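Local coordinates for protein ceramide very long chain fatty acid hydroxylase SCS7 (Saccharomyces cerevisiae, PDB 4ZR1) that hydroxylates the very long chain fatty acids of ceramides, probably at C-2, using molecular oxygen, electrons from cytochrome b5 and a likely catalytic dimetal centre, at residues 232-236 / 251-255. Coordinates in Å, arbitrary orientation, origin at the centre of the assembly. Residue numbers count along the deposited sequence, not the author numbering.
Sequences HFFLH and HLEHH. With ZN (zinc ion), chain C; ZN (zinc ion), chain D; BOG (octyl beta-D-glucopyranoside), chain H; BOG (octyl beta-D-glucopyranoside), chain G.
Two helices can be held together by a metal that both ligate, with little direct packing; the histidine boxes of the membrane fatty acid hydroxylases illustrate the principle. Residues 232-236 and 251-255 are helical, their axes crossing at -78° with a closest approach of 10.9 Å. The nearest CA pairs are Leu235 with His251 and His236 with Leu252, each 7.4 Å apart. An HxxxH box (His232, His236) meets an HxxHH box (His251, His254, His255). ZN of chain C is bound by His232 NE2 (2.3 Å), His236 NE2 (2.1 Å), His251 NE2 (2.2 Å) and His255 NE2 (2.0 Å); in each pair the first histidine has chi1 t and the one a turn later m, so both NE2 atoms converge on this zinc. His177 supplies the fifth nitrogen. Shared ligation crowds the imidazoles: the edge of His236 meets the face of His255 in an offset edge-to-face pair, centroids 4.4 Å apart. Beside the site, two leucines fill the gap between the helices, Leu235 CD1 lying 3.6 Å from His251 CB and Leu252 CD1 making an off-centre CH-pi contact with the His236 ring. His254 NE2 binds ZN of chain D at 2.1 Å, completing the likely catalytic dimetal centre. The buried site thus joins the end of transmembrane helix 211-236, probably on the cytoplasmic side, to helix 242-256; His150 of helix 128-154, His155 just after it, and His174, His177 and His178 of helix 164-179 supply the remaining ligands.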
loop_
_atom_site.group_PDB
_atom_site.type_symbol
_atom_site.label_atom_id
_atom_site.label_comp_id
_atom_site.label_asym_id
_atom_site.label_seq_id
_atom_site.Cartn_x
_atom_site.Cartn_y
_atom_site.Cartn_z
ATOM N N HIS A 232 -5.259 -4.052 -5.936
ATOM C CA HIS A 232 -3.915 -3.511 -5.756
ATOM C C HIS A 232 -2.843 -4.480 -6.232
ATOM O O HIS A 232 -1.941 -4.093 -6.968
ATOM C CB HIS A 232 -3.668 -3.162 -4.297
ATOM C CG HIS A 232 -2.366 -2.475 -4.068
ATOM N ND1 HIS A 232 -1.776 -2.387 -2.829
ATOM C CD2 HIS A 232 -1.537 -1.837 -4.930
ATOM C CE1 HIS A 232 -0.635 -1.728 -2.935
ATOM N NE2 HIS A 232 -0.464 -1.388 -4.199
ATOM N N PHE A 233 -2.956 -5.741 -5.829
ATOM C CA PHE A 233 -2.033 -6.767 -6.291
ATOM C C PHE A 233 -1.973 -6.853 -7.815
ATOM O O PHE A 233 -0.892 -6.791 -8.406
ATOM C CB PHE A 233 -2.401 -8.141 -5.723
ATOM C CG PHE A 233 -1.363 -9.191 -5.993
ATOM C CD1 PHE A 233 -0.254 -9.320 -5.157
ATOM C CD2 PHE A 233 -1.463 -10.026 -7.102
ATOM C CE1 PHE A 233 0.718 -10.278 -5.411
ATOM C CE2 PHE A 233 -0.485 -10.997 -7.364
ATOM C CZ PHE A 233 0.601 -11.118 -6.522
ATOM N N PHE A 234 -3.126 -6.984 -8.458
ATOM C CA PHE A 234 -3.127 -7.341 -9.870
ATOM C C PHE A 234 -2.831 -6.133 -10.744
ATOM O O PHE A 234 -2.495 -6.272 -11.919
ATOM C CB PHE A 234 -4.447 -8.023 -10.246
ATOM C CG PHE A 234 -4.588 -9.398 -9.641
ATOM C CD1 PHE A 234 -3.701 -10.413 -9.989
ATOM C CD2 PHE A 234 -5.574 -9.670 -8.708
ATOM C CE1 PHE A 234 -3.802 -11.674 -9.421
ATOM C CE2 PHE A 234 -5.682 -10.929 -8.137
ATOM C CZ PHE A 234 -4.798 -11.931 -8.494
ATOM N N LEU A 235 -2.897 -4.951 -10.148
ATOM C CA LEU A 235 -2.405 -3.755 -10.812
ATOM C C LEU A 235 -0.891 -3.828 -11.045
ATOM O O LEU A 235 -0.391 -3.332 -12.049
ATOM C CB LEU A 235 -2.746 -2.512 -9.996
ATOM C CG LEU A 235 -4.199 -2.056 -9.958
ATOM C CD1 LEU A 235 -4.254 -0.696 -9.281
ATOM C CD2 LEU A 235 -4.784 -1.986 -11.364
ATOM N N HIS A 236 -0.165 -4.442 -10.116
ATOM C CA HIS A 236 1.289 -4.566 -10.240
ATOM C C HIS A 236 1.712 -5.800 -11.029
ATOM O O HIS A 236 2.632 -5.742 -11.848
ATOM C CB HIS A 236 1.954 -4.627 -8.858
ATOM C CG HIS A 236 2.019 -3.307 -8.162
ATOM N ND1 HIS A 236 2.999 -2.379 -8.426
ATOM C CD2 HIS A 236 1.223 -2.762 -7.212
ATOM C CE1 HIS A 236 2.801 -1.312 -7.673
ATOM N NE2 HIS A 236 1.734 -1.519 -6.925
ATOM N N HIS A 251 -2.235 3.935 -11.190
ATOM C CA HIS A 251 -1.627 3.551 -9.930
ATOM C C HIS A 251 -0.109 3.430 -10.045
ATOM O O HIS A 251 0.627 3.827 -9.140
ATOM C CB HIS A 251 -2.206 2.237 -9.427
ATOM C CG HIS A 251 -1.529 1.739 -8.193
ATOM N ND1 HIS A 251 -1.618 2.393 -6.986
ATOM C CD2 HIS A 251 -0.706 0.687 -7.991
ATOM C CE1 HIS A 251 -0.900 1.752 -6.086
ATOM N NE2 HIS A 251 -0.338 0.711 -6.669
ATOM N N LEU A 252 0.355 2.870 -11.154
ATOM C CA LEU A 252 1.783 2.722 -11.385
ATOM C C LEU A 252 2.476 4.078 -11.436
ATOM O O LEU A 252 3.648 4.194 -11.072
ATOM C CB LEU A 252 2.033 1.947 -12.676
ATOM C CG LEU A 252 2.454 0.482 -12.528
ATOM C CD1 LEU A 252 1.701 -0.217 -11.428
ATOM C CD2 LEU A 252 2.236 -0.248 -13.830
ATOM N N GLU A 253 1.760 5.109 -11.879
ATOM C CA GLU A 253 2.347 6.445 -11.895
ATOM C C GLU A 253 2.462 6.994 -10.476
ATOM O O GLU A 253 3.311 7.841 -10.197
ATOM C CB GLU A 253 1.536 7.397 -12.772
ATOM C CG GLU A 253 1.739 7.187 -14.255
ATOM C CD GLU A 253 0.994 8.206 -15.085
ATOM O OE1 GLU A 253 0.391 9.135 -14.498
ATOM O OE2 GLU A 253 1.010 8.075 -16.327
ATOM N N HIS A 254 1.609 6.509 -9.581
ATOM C CA HIS A 254 1.731 6.863 -8.175
ATOM C C HIS A 254 3.062 6.344 -7.623
ATOM O O HIS A 254 3.655 6.921 -6.716
ATOM C CB HIS A 254 0.564 6.294 -7.370
ATOM C CG HIS A 254 0.786 6.325 -5.893
ATOM N ND1 HIS A 254 0.510 7.434 -5.122
ATOM C CD2 HIS A 254 1.283 5.392 -5.048
ATOM C CE1 HIS A 254 0.819 7.179 -3.864
ATOM N NE2 HIS A 254 1.290 5.946 -3.792
ATOM N N HIS A 255 3.517 5.241 -8.197
ATOM C CA HIS A 255 4.773 4.622 -7.824
ATOM C C HIS A 255 5.975 5.258 -8.539
ATOM O O HIS A 255 6.941 5.661 -7.901
ATOM C CB HIS A 255 4.715 3.123 -8.130
ATOM C CG HIS A 255 3.968 2.325 -7.107
ATOM N ND1 HIS A 255 4.493 2.021 -5.871
ATOM C CD2 HIS A 255 2.735 1.767 -7.139
ATOM C CE1 HIS A 255 3.614 1.315 -5.181
ATOM N NE2 HIS A 255 2.539 1.147 -5.928
HETATM ZN ZN ZN C . 1.169 -0.255 -5.360
HETATM ZN ZN ZN D . 1.495 4.901 -1.924
HETATM C C1 BOG H . -4.060 -16.450 -10.941
HETATM O O1 BOG H . -5.381 -16.203 -11.367
HETATM C C2 BOG H . -3.535 -17.748 -11.520
HETATM O O2 BOG H . -4.365 -18.821 -11.130
HETATM C C3 BOG H . -2.135 -17.998 -11.000
HETATM O O3 BOG H . -1.553 -19.087 -11.679
HETATM C C4 BOG H . -1.278 -16.765 -11.195
HETATM O O4 BOG H . -0.050 -16.948 -10.525
HETATM C C5 BOG H . -2.000 -15.539 -10.669
HETATM O O5 BOG H . -3.228 -15.388 -11.339
HETATM C C6 BOG H . -1.162 -14.297 -10.894
HETATM O O6 BOG H . -0.480 -13.963 -9.707
HETATM C "C1'" BOG H . -5.881 -14.945 -10.974
HETATM C "C2'" BOG H . -7.151 -15.109 -10.163
HETATM C "C3'" BOG H . -7.723 -13.740 -9.850
HETATM C "C4'" BOG H . -8.709 -13.825 -8.702
HETATM C "C5'" BOG H . -8.651 -12.532 -7.915
HETATM C "C6'" BOG H . -10.015 -12.156 -7.378
HETATM C "C7'" BOG H . -10.203 -12.718 -5.982
HETATM C "C8'" BOG H . -11.397 -12.045 -5.334
HETATM C C1 BOG G . -6.025 -12.070 -14.430
HETATM O O1 BOG G . -6.177 -11.213 -13.323
HETATM C C2 BOG G . -4.656 -11.849 -15.030
HETATM O O2 BOG G . -4.580 -10.525 -15.496
HETATM C C3 BOG G . -4.424 -12.786 -16.191
HETATM O O3 BOG G . -3.069 -12.716 -16.574
HETATM C C4 BOG G . -4.783 -14.202 -15.800
HETATM O O4 BOG G . -4.804 -15.008 -16.955
HETATM C C5 BOG G . -6.157 -14.204 -15.172
HETATM O O5 BOG G . -6.134 -13.409 -14.011
HETATM C C6 BOG G . -6.574 -15.618 -14.827
HETATM O O6 BOG G . -5.441 -16.383 -14.482
HETATM C "C1'" BOG G . -7.163 -10.215 -13.457
HETATM C "C2'" BOG G . -7.648 -9.831 -12.076
HETATM C "C3'" BOG G . -8.589 -8.649 -12.148
HETATM C "C4'" BOG G . -9.556 -8.702 -10.985
HETATM C "C5'" BOG G . -8.837 -8.393 -9.692
HETATM C "C6'" BOG G . -9.642 -7.368 -8.922
HETATM C "C7'" BOG G . -10.697 -8.050 -8.076
HETATM C "C8'" BOG G . -11.383 -7.003 -7.229
#